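Local coordinates for D7 protein (PDB 3NGV) that binds and sequesters cysteinyl leukotrienes and thromboxane A2 analogues, blunting the vertebrate host's response while the female mosquito feeds on blood, at residues Asp72-Gln77 / Thr93-Ala98. Residues are numbered along the deposited sequence; the frame is centred on the assembly and turned at random.
Sequences DRIPVQ and TEYQKA
The Y95 ring carries the I74 CD1 methyl on one face, 3.6 Å from the ring centroid and 1° off the ring normal, a CH-pi contact in an antiparallel helix pair of the helical odorant-binding-protein fold. I74 CG2, 3.7 Å from Y95 CD2, lies on the same side of the plane but just outside the ring. With CG anti to the backbone N (chi1 179°), Y95 reaches across to the isoleucine, and the side chains cross at about a right angle. F123 of helix 109-130 also meets the Y95 ring, while the Y95 hydroxyl shares a hydrogen bond with that of Y116; aromatic ring and phenol end are both engaged. The Y95 side chain lies about 7 Å from that of W39, a leukotriene C4-binding residue. Segments 73-77 (helix 73-85) and 93-98 (helix 89-100) run at 154°, their axes 9.3 Å apart at closest approach. V92 and L99 of helix 89-100 also touch I74, which is buried. On the more exposed flank, the extended Q96 lays one face of its amide against CG and CD of P75 in van der Waals contact: Q96 OE1 sits 3.5 Å from P75 CG, and Q96 NE2 lies 3.8 Å from D72 CA.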
loop_
_atom_site.group_PDB
_atom_site.type_symbol
_atom_site.label_atom_id
_atom_site.label_comp_id
_atom_site.label_asym_id
_atom_site.label_seq_id
_atom_site.Cartn_x
_atom_site.Cartn_y
_atom_site.Cartn_z
ATOM N N ASP A 72 6.799 11.274 -18.483
ATOM C CA ASP A 72 7.931 11.980 -17.840
ATOM C C ASP A 72 8.333 11.458 -16.433
ATOM O O ASP A 72 9.381 11.801 -15.906
ATOM C CB ASP A 72 7.746 13.529 -17.839
ATOM C CG ASP A 72 6.557 14.009 -16.992
ATOM O OD1 ASP A 72 5.800 13.204 -16.363
ATOM O OD2 ASP A 72 6.297 15.265 -16.981
ATOM N N ARG A 73 7.537 10.536 -15.872
ATOM C CA ARG A 73 7.890 9.936 -14.585
ATOM C C ARG A 73 8.797 8.751 -14.713
ATOM O O ARG A 73 9.546 8.432 -13.792
ATOM C CB ARG A 73 6.572 9.545 -13.818
ATOM C CG ARG A 73 5.839 10.916 -13.583
ATOM C CD ARG A 73 4.582 10.575 -12.749
ATOM N NE ARG A 73 3.797 11.819 -12.585
ATOM C CZ ARG A 73 2.573 11.881 -12.031
ATOM N NH1 ARG A 73 1.860 10.796 -11.707
ATOM N NH2 ARG A 73 1.974 13.088 -11.903
ATOM N N ILE A 74 8.784 8.136 -15.892
ATOM C CA ILE A 74 9.669 6.974 -16.167
ATOM C C ILE A 74 11.179 7.322 -15.881
ATOM O O ILE A 74 11.832 6.624 -15.120
ATOM C CB ILE A 74 9.417 6.417 -17.580
ATOM C CG1 ILE A 74 8.082 5.637 -17.528
ATOM C CG2 ILE A 74 10.610 5.458 -18.023
ATOM C CD1 ILE A 74 7.587 5.275 -19.003
ATOM N N PRO A 75 11.711 8.390 -16.477
ATOM C CA PRO A 75 13.148 8.667 -16.192
ATOM C C PRO A 75 13.403 9.058 -14.747
ATOM O O PRO A 75 14.477 8.812 -14.245
ATOM C CB PRO A 75 13.471 9.888 -17.097
ATOM C CG PRO A 75 12.063 10.476 -17.561
ATOM C CD PRO A 75 11.157 9.236 -17.562
ATOM N N VAL A 76 12.401 9.711 -14.110
ATOM C CA VAL A 76 12.496 10.057 -12.675
ATOM C C VAL A 76 12.533 8.793 -11.783
ATOM O O VAL A 76 13.390 8.678 -10.898
ATOM C CB VAL A 76 11.324 10.985 -12.213
ATOM C CG1 VAL A 76 11.457 11.342 -10.695
ATOM C CG2 VAL A 76 11.250 12.301 -13.097
ATOM N N GLN A 77 11.627 7.852 -12.058
ATOM C CA GLN A 77 11.668 6.524 -11.365
ATOM C C GLN A 77 13.034 5.823 -11.559
ATOM O O GLN A 77 13.678 5.361 -10.609
ATOM C CB GLN A 77 10.527 5.654 -11.858
ATOM C CG GLN A 77 10.516 4.303 -11.110
ATOM C CD GLN A 77 10.044 4.495 -9.641
ATOM O OE1 GLN A 77 9.423 5.510 -9.288
ATOM N NE2 GLN A 77 10.317 3.496 -8.800
ATOM N N THR A 93 14.947 5.351 -22.125
ATOM C CA THR A 93 14.480 6.325 -23.119
ATOM C C THR A 93 13.443 5.731 -24.068
ATOM O O THR A 93 12.467 6.373 -24.394
ATOM C CB THR A 93 15.710 6.820 -23.924
ATOM O OG1 THR A 93 16.461 7.598 -22.979
ATOM C CG2 THR A 93 15.244 7.751 -25.056
ATOM N N GLU A 94 13.650 4.520 -24.531
ATOM C CA GLU A 94 12.712 3.901 -25.440
ATOM C C GLU A 94 11.331 3.668 -24.786
ATOM O O GLU A 94 10.282 3.849 -25.407
ATOM C CB GLU A 94 13.286 2.597 -26.063
ATOM C CG GLU A 94 14.481 2.885 -27.085
ATOM C CD GLU A 94 14.172 3.992 -28.182
ATOM O OE1 GLU A 94 13.170 3.796 -28.920
ATOM O OE2 GLU A 94 14.898 5.077 -28.332
ATOM N N TYR A 95 11.359 3.280 -23.522
ATOM C CA TYR A 95 10.106 3.038 -22.772
ATOM C C TYR A 95 9.367 4.375 -22.650
ATOM O O TYR A 95 8.145 4.467 -22.865
ATOM C CB TYR A 95 10.521 2.456 -21.405
ATOM C CG TYR A 95 9.413 2.132 -20.399
ATOM C CD1 TYR A 95 8.107 1.824 -20.816
ATOM C CD2 TYR A 95 9.743 2.033 -19.011
ATOM C CE1 TYR A 95 7.080 1.449 -19.835
ATOM C CE2 TYR A 95 8.734 1.668 -18.049
ATOM C CZ TYR A 95 7.439 1.432 -18.497
ATOM O OH TYR A 95 6.492 1.105 -17.554
ATOM N N GLN A 96 10.105 5.425 -22.316
ATOM C CA GLN A 96 9.513 6.768 -22.252
ATOM C C GLN A 96 8.842 7.169 -23.575
ATOM O O GLN A 96 7.698 7.687 -23.533
ATOM C CB GLN A 96 10.549 7.822 -21.780
ATOM C CG GLN A 96 9.839 9.204 -21.513
ATOM C CD GLN A 96 10.834 10.282 -21.124
ATOM O OE1 GLN A 96 12.020 10.018 -20.987
ATOM N NE2 GLN A 96 10.326 11.452 -20.798
ATOM N N LYS A 97 9.567 6.965 -24.684
ATOM C CA LYS A 97 9.018 7.301 -26.007
ATOM C C LYS A 97 7.693 6.545 -26.252
ATOM O O LYS A 97 6.748 7.099 -26.836
ATOM C CB LYS A 97 10.030 6.959 -27.105
ATOM C CG LYS A 97 11.249 7.960 -27.078
ATOM C CD LYS A 97 12.130 7.511 -28.276
ATOM C CE LYS A 97 13.360 8.338 -28.394
ATOM N NZ LYS A 97 14.165 7.736 -29.523
ATOM N N ALA A 98 7.756 5.245 -25.979
ATOM C CA ALA A 98 6.630 4.329 -26.297
ATOM C C ALA A 98 5.436 4.800 -25.458
ATOM O O ALA A 98 4.325 4.932 -25.995
ATOM C CB ALA A 98 6.985 2.890 -25.974
#